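Local coordinates for protein glutaminase 1 (Escherichia coli, PDB 1U60) that catalyses the hydrolysis of L-glutamine to L-glutamate and ammonium, at residues V46-N51 and T211-G216; S68-L73 and P232-E237; V80-V85 and A228-Y233; D87-D92 and A120-S125; G148-L153 and T202-T207. All coordinates share one frame; numbering follows the deposited sequence.

Interaction 1. Residues V46-N51 and T211-G216; sequences VTCDGN and TLAAGG
C48 meets the end of helix 202-213 through a single atom, its SG, which lies over the face of the peptide unit joining A213 to A214. The sulfur is 3.4 Å from A214 N and, on the same link, 3.5 Å from A213 C. The two methyls border it: SG is 3.5 Å from A213 CB and 3.9 Å from A214 CB. SG is placed there with chi1 at -73°, beside its own backbone N and anti to the carbonyl carbon. C48 was modelled in two conformers; the distances hold for the one described.

Both backbones change direction here. Strand 42-47 ends at T47 and passes through a type I turn, closed by G50 N to T47 O at 2.9 Å, on its way to strand 52-56; C48 is the second residue of that turn. T47 OG1 steadies the corner by accepting the N-H of N51. On the other side A214 is the first residue to leave the helix, and a Schellman motif finishes it: G216 N bonds T211 O and G215 N bonds L212 O, with G215 at positive phi. Backbone bonds of C48 with V273 and of A213 with G272 tie the end of the strand and the end of the helix to the loop before strand 274-279, so the hairpin of the five-stranded sheet and the helix packed on that sheet are joined at one corner.

No hydrogen bond crosses between 46-51 and 211-216. The thiol acts as an apolar group, filling the angle between two methyls and a peptide face, so the contact is one of van der Waals packing.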
# COMPACT_ATOMS: atom_id res chain seq x y z
N VAL A 46 17.95 -14.69 0.20
CA VAL A 46 19.08 -14.32 -0.60
C VAL A 46 19.40 -12.87 -0.28
O VAL A 46 18.57 -11.99 -0.46
CB VAL A 46 18.83 -14.51 -2.09
CG1 VAL A 46 20.09 -13.99 -2.87
CG2 VAL A 46 18.58 -16.01 -2.39
N THR A 47 20.61 -12.61 0.22
CA THR A 47 20.96 -11.25 0.66
C THR A 47 21.49 -10.43 -0.50
O THR A 47 21.88 -10.98 -1.51
CB THR A 47 22.04 -11.25 1.79
OG1 THR A 47 23.33 -11.63 1.27
CG2 THR A 47 21.70 -12.30 2.86
N CYS A 48 21.52 -9.12 -0.30
CA CYS A 48 22.07 -8.20 -1.29
C CYS A 48 23.54 -8.40 -1.52
O CYS A 48 24.09 -7.94 -2.54
CB CYS A 48 21.79 -6.76 -0.87
SG CYS A 48 20.06 -6.46 -1.15
N ASP A 49 24.20 -9.11 -0.62
CA ASP A 49 25.60 -9.49 -0.83
C ASP A 49 25.82 -10.86 -1.44
O ASP A 49 26.95 -11.29 -1.57
CB ASP A 49 26.41 -9.35 0.47
CG ASP A 49 26.57 -7.91 0.88
OD1 ASP A 49 26.89 -7.09 -0.02
OD2 ASP A 49 26.36 -7.48 2.04
N GLY A 50 24.74 -11.54 -1.83
CA GLY A 50 24.83 -12.79 -2.54
C GLY A 50 24.98 -14.06 -1.69
O GLY A 50 25.39 -15.11 -2.19
N ASN A 51 24.67 -13.96 -0.42
CA ASN A 51 24.63 -15.12 0.46
C ASN A 51 23.25 -15.75 0.48
O ASN A 51 22.24 -15.02 0.46
CB ASN A 51 25.08 -14.71 1.87
CG ASN A 51 26.57 -14.40 1.88
OD1 ASN A 51 27.35 -15.25 1.44
ND2 ASN A 51 26.95 -13.17 2.22
N THR A 211 17.37 -9.25 -6.07
CA THR A 211 17.70 -8.36 -7.17
C THR A 211 16.98 -7.03 -6.95
O THR A 211 17.57 -5.95 -7.11
CB THR A 211 17.35 -8.99 -8.50
OG1 THR A 211 18.14 -10.19 -8.71
CG2 THR A 211 17.66 -8.00 -9.62
N LEU A 212 15.71 -7.09 -6.54
CA LEU A 212 14.98 -5.89 -6.26
C LEU A 212 15.56 -5.23 -5.00
O LEU A 212 15.77 -4.00 -4.98
CB LEU A 212 13.51 -6.23 -6.09
CG LEU A 212 12.78 -6.80 -7.30
CD1 LEU A 212 11.34 -7.30 -6.91
CD2 LEU A 212 12.72 -5.78 -8.47
N ALA A 213 15.87 -6.00 -3.96
CA ALA A 213 16.42 -5.40 -2.73
C ALA A 213 17.76 -4.66 -3.00
O ALA A 213 18.05 -3.67 -2.34
CB ALA A 213 16.62 -6.48 -1.62
N ALA A 214 18.56 -5.19 -3.94
CA ALA A 214 19.86 -4.64 -4.32
C ALA A 214 19.76 -3.47 -5.32
O ALA A 214 20.78 -2.98 -5.83
CB ALA A 214 20.74 -5.72 -4.88
N GLY A 215 18.55 -2.96 -5.54
CA GLY A 215 18.31 -1.86 -6.45
C GLY A 215 18.52 -2.24 -7.90
O GLY A 215 18.89 -1.39 -8.74
N GLY A 216 18.27 -3.49 -8.22
CA GLY A 216 18.27 -3.88 -9.60
C GLY A 216 19.47 -4.70 -10.01
O GLY A 216 19.60 -5.03 -11.19

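Interaction 2. Residues S68-L73 and P232-E237; sequences SKVCTL and PYILAE
This is a buried, purely apolar helix-to-helix contact near the middle of the chain, where V70 and L73 of helix 68-80 meet I234 and E237 of helix 231-241. The two segments run nearly antiparallel, at 150°, with their axes 10.5 Å apart at the closest point. At that separation the touching is done almost wholly by side chains, and each helix offers a pair three residues apart.

V70 CG1 meets I234 CG2 methyl to methyl at 3.9 Å, the two side chains crossing at about a right angle. One turn further along, L73 reaches over with CD2, which rests 3.9 Å from E237 CG and equally close to the CB of that residue. The same L73 CD2 lies 4.1 Å from I234 CA, so this one methyl spans both partners.

Helix 68-80 corresponds to the helix that follows the active-site serine in the serine beta-lactamase-like fold: S66, just before it, and K69 are spaced as in the S-x-x-K motif of that superfamily; S66 is a predicted substrate-binding residue. K69 NZ, on another side of the helix, is hydrogen-bonded to N117 OD1 and Y244 OH, of two further predicted binding residues.

E237 contributes only its aliphatic part here. Its chain bends at chi2 (-81°), and its side chain also packs on A91 and P114. Behind helix 231-241, L235 and A236 pack on F308 and Y252 of the second subunit.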
# COMPACT_ATOMS: atom_id res chain seq x y z
N SER A 68 5.09 -13.93 -12.10
CA SER A 68 5.58 -13.40 -13.37
C SER A 68 5.19 -11.93 -13.62
O SER A 68 5.92 -11.23 -14.32
CB SER A 68 5.02 -14.26 -14.50
OG SER A 68 3.64 -14.06 -14.66
N LYS A 69 4.09 -11.45 -13.00
CA LYS A 69 3.62 -10.07 -13.16
C LYS A 69 4.70 -9.07 -12.73
O LYS A 69 4.84 -7.98 -13.32
CB LYS A 69 2.32 -9.82 -12.41
CG LYS A 69 1.19 -10.77 -12.82
CD LYS A 69 -0.03 -10.53 -11.90
CE LYS A 69 -1.26 -11.31 -12.37
NZ LYS A 69 -2.31 -11.22 -11.28
N VAL A 70 5.52 -9.46 -11.74
CA VAL A 70 6.53 -8.54 -11.20
C VAL A 70 7.62 -8.40 -12.28
O VAL A 70 8.15 -7.30 -12.52
CB VAL A 70 7.10 -9.06 -9.87
CG1 VAL A 70 8.32 -8.26 -9.45
CG2 VAL A 70 6.04 -9.05 -8.81
N CYS A 71 7.98 -9.53 -12.90
CA CYS A 71 9.08 -9.49 -13.87
C CYS A 71 8.71 -8.70 -15.14
O CYS A 71 9.50 -7.96 -15.68
CB CYS A 71 9.51 -10.89 -14.28
SG CYS A 71 9.91 -12.02 -12.90
N THR A 72 7.48 -8.88 -15.61
CA THR A 72 7.10 -8.17 -16.83
C THR A 72 6.92 -6.69 -16.53
O THR A 72 7.21 -5.81 -17.41
CB THR A 72 5.84 -8.85 -17.40
OG1 THR A 72 6.25 -10.13 -17.97
CG2 THR A 72 5.19 -8.02 -18.52
N LEU A 73 6.42 -6.38 -15.34
CA LEU A 73 6.35 -4.99 -14.91
C LEU A 73 7.75 -4.38 -14.96
O LEU A 73 7.95 -3.23 -15.37
CB LEU A 73 5.76 -4.90 -13.50
CG LEU A 73 5.81 -3.54 -12.83
CD1 LEU A 73 5.13 -2.49 -13.78
CD2 LEU A 73 5.18 -3.53 -11.44
N PRO A 232 11.78 1.27 -6.92
CA PRO A 232 10.72 1.68 -5.98
C PRO A 232 9.30 1.62 -6.58
O PRO A 232 8.34 1.42 -5.84
CB PRO A 232 11.12 3.11 -5.59
CG PRO A 232 12.56 3.09 -5.74
CD PRO A 232 12.83 2.31 -7.03
N TYR A 233 9.17 1.79 -7.91
CA TYR A 233 7.85 1.72 -8.55
C TYR A 233 7.34 0.29 -8.50
O TYR A 233 6.16 0.04 -8.30
CB TYR A 233 7.96 2.14 -10.01
CG TYR A 233 8.38 3.59 -10.18
CD1 TYR A 233 7.51 4.64 -9.86
CD2 TYR A 233 9.64 3.91 -10.68
CE1 TYR A 233 7.89 5.94 -10.02
CE2 TYR A 233 10.03 5.21 -10.86
CZ TYR A 233 9.16 6.23 -10.51
OH TYR A 233 9.54 7.52 -10.71
N ILE A 234 8.26 -0.64 -8.72
CA ILE A 234 7.90 -2.09 -8.68
C ILE A 234 7.42 -2.47 -7.28
O ILE A 234 6.39 -3.13 -7.09
CB ILE A 234 9.04 -2.97 -9.05
CG1 ILE A 234 9.47 -2.69 -10.48
CG2 ILE A 234 8.67 -4.43 -8.86
CD1 ILE A 234 10.83 -3.26 -10.77
N LEU A 235 8.18 -2.07 -6.29
CA LEU A 235 7.84 -2.35 -4.90
C LEU A 235 6.56 -1.67 -4.42
O LEU A 235 5.81 -2.27 -3.64
CB LEU A 235 9.02 -1.97 -3.99
CG LEU A 235 10.35 -2.72 -4.24
CD1 LEU A 235 11.38 -2.37 -3.23
CD2 LEU A 235 10.16 -4.26 -4.29
N ALA A 236 6.30 -0.45 -4.89
CA ALA A 236 5.07 0.24 -4.56
C ALA A 236 3.88 -0.55 -5.10
O ALA A 236 2.89 -0.78 -4.38
CB ALA A 236 5.05 1.63 -5.13
N GLU A 237 3.98 -0.99 -6.35
CA GLU A 237 2.90 -1.77 -6.95
C GLU A 237 2.66 -3.06 -6.15
O GLU A 237 1.48 -3.42 -5.90
CB GLU A 237 3.20 -2.10 -8.41
CG GLU A 237 3.27 -0.88 -9.39
CD GLU A 237 1.99 -0.33 -9.92
OE1 GLU A 237 0.89 -0.54 -9.32
OE2 GLU A 237 2.08 0.40 -10.99

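Interaction 3. Residues V80-V85 and A228-Y233; sequences VGPQAV and ADNVPY
P82 sets the CB-CG edge of its pyrrolidine ring on the face of the Y233 ring, with CB almost over the middle. From P82 CB to the centroid of the Y233 ring is 3.5 Å, 12° off the ring normal, a well-formed CH-pi contact. CG follows toward the phenol end, with P82 CG 3.6 Å from Y233 CE2. P82 CD is tilted off the aromatic face and lies 3.8 Å from N230 OD1. On its own side of the contact the tyrosine ring has the CA of N230 at its edge, in plane.

Y233 is turned to meet the proline by chi1 of -64°, which leaves CG beside the backbone N. The amide of N230 has its polar partner off to one side, ND2 being bonded to E78 OE2 on helix 68-80.

The proline stands at the corner between two consecutive helices. G81, with positive phi, ends helix 68-80 and is at the same time the N-cap position of helix 82-88, whose first turn is closed by V85 N to G81 O at 3.2 Å. P82 is thus the first residue of the new helix, where its lack of an N-H costs no helical bond. The Y233 end of the pair lies in the opening turn of helix 231-241.

Y252 of the second subunit joins both partners: its OH bonds P82 O, and its ring meets that of Y233 with the planes at about 50°.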
# COMPACT_ATOMS: atom_id res chain seq x y z
N VAL A 80 9.54 1.57 -21.26
CA VAL A 80 8.74 2.77 -21.52
C VAL A 80 8.75 3.80 -20.38
O VAL A 80 8.34 4.93 -20.58
CB VAL A 80 7.28 2.41 -21.92
CG1 VAL A 80 7.25 1.48 -23.14
CG2 VAL A 80 6.46 1.81 -20.73
N GLY A 81 9.26 3.42 -19.21
CA GLY A 81 9.48 4.31 -18.08
C GLY A 81 8.25 4.39 -17.17
O GLY A 81 7.17 3.94 -17.57
N PRO A 82 8.41 4.95 -15.99
CA PRO A 82 7.32 4.94 -15.01
C PRO A 82 6.10 5.75 -15.35
O PRO A 82 4.98 5.35 -14.98
CB PRO A 82 7.98 5.45 -13.71
CG PRO A 82 9.21 6.20 -14.21
CD PRO A 82 9.65 5.47 -15.38
N GLN A 83 6.28 6.89 -16.03
CA GLN A 83 5.11 7.69 -16.38
C GLN A 83 4.18 6.92 -17.32
O GLN A 83 2.97 6.89 -17.12
CB GLN A 83 5.47 9.07 -16.98
CG GLN A 83 4.23 9.94 -17.15
CD GLN A 83 3.60 10.30 -15.82
OE1 GLN A 83 4.25 10.88 -14.96
NE2 GLN A 83 2.35 9.91 -15.62
N ALA A 84 4.75 6.26 -18.33
CA ALA A 84 3.98 5.48 -19.25
C ALA A 84 3.27 4.32 -18.59
O ALA A 84 2.15 4.01 -18.96
CB ALA A 84 4.89 4.98 -20.40
N VAL A 85 3.94 3.63 -17.66
CA VAL A 85 3.31 2.56 -16.97
C VAL A 85 2.13 3.08 -16.13
O VAL A 85 1.06 2.49 -16.12
CB VAL A 85 4.32 1.77 -16.11
CG1 VAL A 85 3.59 0.80 -15.16
CG2 VAL A 85 5.27 1.00 -17.03
N ALA A 228 18.23 1.32 -10.87
CA ALA A 228 17.87 1.53 -9.48
C ALA A 228 16.60 2.37 -9.30
O ALA A 228 15.77 2.08 -8.41
CB ALA A 228 19.04 2.15 -8.73
N ASP A 229 16.44 3.41 -10.13
CA ASP A 229 15.34 4.35 -9.96
C ASP A 229 14.01 3.71 -10.32
O ASP A 229 12.98 4.24 -9.96
CB ASP A 229 15.53 5.60 -10.83
CG ASP A 229 16.57 6.56 -10.28
OD1 ASP A 229 16.90 6.55 -9.05
OD2 ASP A 229 17.10 7.39 -11.03
N ASN A 230 14.03 2.61 -11.06
CA ASN A 230 12.80 1.88 -11.39
C ASN A 230 12.30 1.00 -10.28
O ASN A 230 11.12 0.71 -10.25
CB ASN A 230 12.93 1.09 -12.70
CG ASN A 230 12.86 1.99 -13.93
OD1 ASN A 230 12.22 3.05 -13.86
ND2 ASN A 230 13.50 1.61 -15.03
N VAL A 231 13.17 0.57 -9.38
CA VAL A 231 12.79 -0.44 -8.40
C VAL A 231 11.71 0.05 -7.45
O VAL A 231 10.79 -0.72 -7.15
CB VAL A 231 14.00 -1.02 -7.69
CG1 VAL A 231 13.58 -2.00 -6.65
CG2 VAL A 231 14.86 -1.79 -8.72
N PRO A 232 11.78 1.27 -6.92
CA PRO A 232 10.72 1.68 -5.98
C PRO A 232 9.30 1.62 -6.58
O PRO A 232 8.34 1.42 -5.84
CB PRO A 232 11.12 3.11 -5.59
CG PRO A 232 12.56 3.09 -5.74
CD PRO A 232 12.83 2.31 -7.03
N TYR A 233 9.17 1.79 -7.91
CA TYR A 233 7.85 1.72 -8.55
C TYR A 233 7.34 0.29 -8.50
O TYR A 233 6.16 0.04 -8.30
CB TYR A 233 7.96 2.14 -10.01
CG TYR A 233 8.38 3.59 -10.18
CD1 TYR A 233 7.51 4.64 -9.86
CD2 TYR A 233 9.64 3.91 -10.68
CE1 TYR A 233 7.89 5.94 -10.02
CE2 TYR A 233 10.03 5.21 -10.86
CZ TYR A 233 9.16 6.23 -10.51
OH TYR A 233 9.54 7.52 -10.71

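Interaction 4. Residues D87-D92 and A120-S125; sequences DKIGAD and AIATTS. With EDO (1,2-ethanediol), chain G.
One isoleucine makes essentially the whole contact from its side: I89 sends CD1 against A122 and CG2 against T123, two consecutive residues of helix 117-126. It is the first residue to break from helix 82-88, so the junction joins the end of one helix to the flank of another in the helical part of the beta-lactamase-like fold.

I89 CD1 touches both side chain and backbone, 3.5 Å from A122 CB and as close to the carbonyl carbon of that residue. The folded torsions, chi1 -47° and chi2 -67°, curl the ethyl arm toward the helix. The second branch, I89 CG2, approaches T123 OG1 to 3.4 Å, the side chains crossing at about a right angle. That hydroxyl has its polar partner in its own helix, so the isoleucine methyl packs against a hydroxyl whose proton is already given to G119 O. P114 packs on both I89 and T123.

Within helix 117-126 side chains return to the backbone: A120 O accepts both the N-H and the hydroxyl of T124. S125 OG donates to A122 O at 2.6 Å and is also bonded to Y182 N, while Y182 OH bonds K88 O; one tyrosine residue thus connects the two segments. D92 reaches the second subunit, where its OD1 is bonded to D249 N.

At the exposed end K88 bends at its second torsion, and its NZ makes two weak hydrogen bonds to one ethanediol, probably from the crystallisation liquor: K88 NZ is 3.0 Å from EDO O2 and 3.2 Å from EDO O1.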
# COMPACT_ATOMS: atom_id res chain seq x y z
N ASP A 87 0.26 5.81 -16.67
CA ASP A 87 -0.76 6.27 -17.60
C ASP A 87 -1.50 5.11 -18.30
O ASP A 87 -2.74 5.13 -18.45
CB ASP A 87 -0.11 7.12 -18.69
CG ASP A 87 0.37 8.48 -18.20
OD1 ASP A 87 -0.03 8.94 -17.09
OD2 ASP A 87 1.16 9.16 -18.87
N LYS A 88 -0.73 4.13 -18.78
CA LYS A 88 -1.27 3.05 -19.61
C LYS A 88 -1.76 1.82 -18.84
O LYS A 88 -2.54 1.04 -19.37
CB LYS A 88 -0.20 2.64 -20.64
CG LYS A 88 0.31 3.82 -21.49
CD LYS A 88 -0.82 4.44 -22.29
CE LYS A 88 -0.24 5.44 -23.34
NZ LYS A 88 -1.32 6.26 -24.04
N ILE A 89 -1.33 1.65 -17.58
CA ILE A 89 -1.67 0.49 -16.78
C ILE A 89 -2.28 0.98 -15.47
O ILE A 89 -3.42 0.62 -15.19
CB ILE A 89 -0.46 -0.43 -16.48
CG1 ILE A 89 0.36 -0.72 -17.74
CG2 ILE A 89 -0.93 -1.74 -15.82
CD1 ILE A 89 -0.39 -1.57 -18.77
N GLY A 90 -1.52 1.75 -14.70
CA GLY A 90 -1.99 2.25 -13.42
C GLY A 90 -1.11 1.87 -12.27
O GLY A 90 -0.23 1.05 -12.41
N ALA A 91 -1.35 2.48 -11.13
CA ALA A 91 -0.63 2.24 -9.90
C ALA A 91 -1.57 2.02 -8.68
O ALA A 91 -1.12 2.06 -7.56
CB ALA A 91 0.29 3.45 -9.64
N ASP A 92 -2.86 1.73 -8.91
CA ASP A 92 -3.83 1.69 -7.80
C ASP A 92 -4.43 0.30 -7.56
O ASP A 92 -4.64 -0.43 -8.53
CB ASP A 92 -4.97 2.68 -8.03
CG ASP A 92 -4.50 4.10 -7.99
OD1 ASP A 92 -3.77 4.45 -7.01
OD2 ASP A 92 -4.78 4.91 -8.90
N ALA A 120 -1.89 -7.04 -15.84
CA ALA A 120 -0.72 -7.79 -16.18
C ALA A 120 -0.75 -8.10 -17.66
O ALA A 120 0.25 -8.01 -18.34
CB ALA A 120 -0.66 -9.07 -15.37
N ILE A 121 -1.92 -8.45 -18.17
CA ILE A 121 -2.07 -8.72 -19.60
C ILE A 121 -1.77 -7.45 -20.42
O ILE A 121 -1.09 -7.50 -21.45
CB ILE A 121 -3.46 -9.29 -19.91
CG1 ILE A 121 -3.58 -10.70 -19.32
CG2 ILE A 121 -3.70 -9.37 -21.42
CD1 ILE A 121 -5.00 -11.25 -19.19
N ALA A 122 -2.22 -6.31 -19.91
CA ALA A 122 -1.92 -4.99 -20.52
C ALA A 122 -0.43 -4.66 -20.44
O ALA A 122 0.14 -4.15 -21.44
CB ALA A 122 -2.74 -3.93 -19.91
N THR A 123 0.22 -5.01 -19.33
CA THR A 123 1.66 -4.75 -19.15
C THR A 123 2.45 -5.67 -20.14
O THR A 123 3.40 -5.24 -20.79
CB THR A 123 2.06 -4.96 -17.74
OG1 THR A 123 1.25 -4.11 -16.85
CG2 THR A 123 3.53 -4.58 -17.51
N THR A 124 2.07 -6.94 -20.24
CA THR A 124 2.67 -7.83 -21.22
C THR A 124 2.55 -7.25 -22.64
O THR A 124 3.50 -7.34 -23.41
CB THR A 124 2.00 -9.21 -21.12
OG1 THR A 124 2.31 -9.82 -19.87
CG2 THR A 124 2.53 -10.19 -22.17
N SER A 125 1.43 -6.62 -22.96
CA SER A 125 1.21 -6.04 -24.29
C SER A 125 1.99 -4.74 -24.53
O SER A 125 2.15 -4.34 -25.70
CB SER A 125 -0.30 -5.72 -24.50
OG SER A 125 -0.70 -4.48 -23.88
C1 EDO G . -1.51 8.80 -21.66
O1 EDO G . -2.62 7.91 -21.62
C2 EDO G . -1.32 9.38 -23.05
O2 EDO G . -0.06 8.99 -23.57

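Interaction 5. Residues G148-L153 and T202-T207; sequences GEQVAL and TIELAT
The flat group here is the carboxylate of E204, and the turn at Q150 and V151 comes up against it from one side. V151 CG2 lies over one face, 4.3 Å from E204 OE1. On that same side, but close to the rim, Q150 CB comes within 3.7 Å of E204 OE2. A water is there as well, somewhat out of the carboxylate plane.

No direct hydrogen bond crosses between the segments; the water makes the polar link. It donates to E204 OE2 at 2.7 Å and accepts from Q150 N at 3.0 Å. The other oxygen, OE1, forms a salt bridge with R61, whose side chain also packs on Q150. Between arginine and water, both oxygens have partners, and the neighbouring positive charge would be expected to keep the acid ionised. With chi2 at 165° the E204 chain runs out extended, carrying the carboxylate from the first turn of its helix to the facing turn.

That facing turn is type I, G148 to V151, closed by V151 N to G148 O at 3.2 Å. G148 leaves helix 132-147 at positive phi and brings bare backbone up to the glutamate chain. In helix 202-213 T207 reaches back to I203 O, which takes its N-H and its hydroxyl from opposite faces.

V151 packs on T198 and L200 of strand 198-200, next to strand 152-153 in the three-stranded sheet, while T202, L205 and A206 turn to strands 42-47 and 274-279. E204 thus joins the loop after helix 132-147 to the helix lying on the five-stranded sheet.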
# COMPACT_ATOMS: atom_id res chain seq x y z
N GLY A 148 17.24 -16.36 -12.11
CA GLY A 148 18.21 -17.40 -12.38
C GLY A 148 18.07 -18.00 -13.75
O GLY A 148 16.98 -18.12 -14.30
N GLU A 149 19.21 -18.43 -14.31
CA GLU A 149 19.25 -18.86 -15.69
C GLU A 149 18.48 -20.16 -15.92
O GLU A 149 18.14 -20.45 -17.07
CB GLU A 149 20.70 -19.04 -16.21
CG GLU A 149 21.54 -20.02 -15.40
CD GLU A 149 22.95 -20.24 -15.97
OE1 GLU A 149 23.26 -19.70 -17.06
OE2 GLU A 149 23.75 -20.94 -15.29
N GLN A 150 18.23 -20.93 -14.87
CA GLN A 150 17.52 -22.22 -15.04
C GLN A 150 16.00 -22.03 -15.18
O GLN A 150 15.30 -23.00 -15.45
CB GLN A 150 17.81 -23.20 -13.89
CG GLN A 150 19.32 -23.53 -13.71
CD GLN A 150 19.94 -24.14 -14.98
OE1 GLN A 150 21.01 -23.71 -15.44
NE2 GLN A 150 19.27 -25.14 -15.53
N VAL A 151 15.48 -20.82 -14.94
CA VAL A 151 14.04 -20.58 -15.09
C VAL A 151 13.69 -20.84 -16.55
O VAL A 151 14.36 -20.31 -17.46
CB VAL A 151 13.69 -19.14 -14.69
CG1 VAL A 151 12.26 -18.84 -15.06
CG2 VAL A 151 13.92 -18.97 -13.23
N ALA A 152 12.67 -21.66 -16.77
CA ALA A 152 12.32 -22.11 -18.11
C ALA A 152 10.86 -22.52 -18.21
O ALA A 152 10.27 -22.95 -17.23
CB ALA A 152 13.23 -23.27 -18.52
N LEU A 153 10.28 -22.34 -19.38
CA LEU A 153 8.89 -22.71 -19.63
C LEU A 153 8.70 -24.24 -19.43
O LEU A 153 9.51 -25.04 -19.89
CB LEU A 153 8.51 -22.28 -21.06
CG LEU A 153 7.04 -22.47 -21.46
CD1 LEU A 153 6.24 -21.36 -21.04
CD2 LEU A 153 6.95 -22.58 -22.96
N THR A 202 12.59 -22.12 -4.70
CA THR A 202 12.43 -21.09 -3.67
C THR A 202 13.66 -20.17 -3.62
O THR A 202 13.53 -18.98 -3.30
CB THR A 202 12.15 -21.74 -2.34
OG1 THR A 202 10.89 -22.43 -2.43
CG2 THR A 202 11.94 -20.71 -1.21
N ILE A 203 14.84 -20.74 -3.87
CA ILE A 203 16.05 -19.92 -3.92
C ILE A 203 15.98 -18.94 -5.08
O ILE A 203 16.40 -17.80 -4.94
CB ILE A 203 17.30 -20.81 -3.88
CG1 ILE A 203 17.45 -21.32 -2.42
CG2 ILE A 203 18.55 -20.04 -4.22
CD1 ILE A 203 18.42 -22.41 -2.25
N GLU A 204 15.52 -19.41 -6.23
CA GLU A 204 15.34 -18.56 -7.39
C GLU A 204 14.34 -17.45 -7.14
O GLU A 204 14.57 -16.30 -7.50
CB GLU A 204 14.97 -19.41 -8.59
CG GLU A 204 16.19 -20.21 -9.03
CD GLU A 204 15.90 -21.38 -9.98
OE1 GLU A 204 14.71 -21.82 -10.12
OE2 GLU A 204 16.92 -21.89 -10.54
N LEU A 205 13.24 -17.79 -6.46
CA LEU A 205 12.27 -16.75 -6.07
C LEU A 205 12.86 -15.72 -5.15
O LEU A 205 12.66 -14.52 -5.34
CB LEU A 205 11.02 -17.38 -5.50
CG LEU A 205 9.88 -16.47 -5.06
CD1 LEU A 205 9.48 -15.58 -6.26
CD2 LEU A 205 8.66 -17.23 -4.57
N ALA A 206 13.60 -16.17 -4.14
CA ALA A 206 14.30 -15.27 -3.24
C ALA A 206 15.32 -14.42 -3.95
O ALA A 206 15.57 -13.30 -3.55
CB ALA A 206 14.92 -16.02 -2.06
N THR A 207 15.91 -14.96 -5.03
CA THR A 207 16.84 -14.20 -5.84
C THR A 207 16.18 -13.03 -6.57
O THR A 207 16.73 -11.95 -6.63
CB THR A 207 17.53 -15.13 -6.83
OG1 THR A 207 18.25 -16.16 -6.13
CG2 THR A 207 18.55 -14.37 -7.63
O HOH W 1 18.78 -20.59 -11.92

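How the interactions relate
Helix 202-213 connects interactions 5 and 1, whose centres are 14 Å apart: V46 CG2 packs on A206 CB at 3.7 Å. Near its end L212 passes on to interaction 2, with L212 CD2 3.9 Å from I234 CD1. Interactions 2 and 3 share P232 and Y233 on helix 231-241, and L73 CD1 meets V85 CG1 at 3.9 Å. Interaction 4 continues helix 82-88 from interaction 3, with V85 O 3.0 Å from G90 N. Interactions 2, 3 and 4 all touch the second subunit. Interactions 2 and 4 approach the predicted substrate site most nearly, V70 being about 8 Å from S66 and T123 about 8 Å from Y192, between side chains.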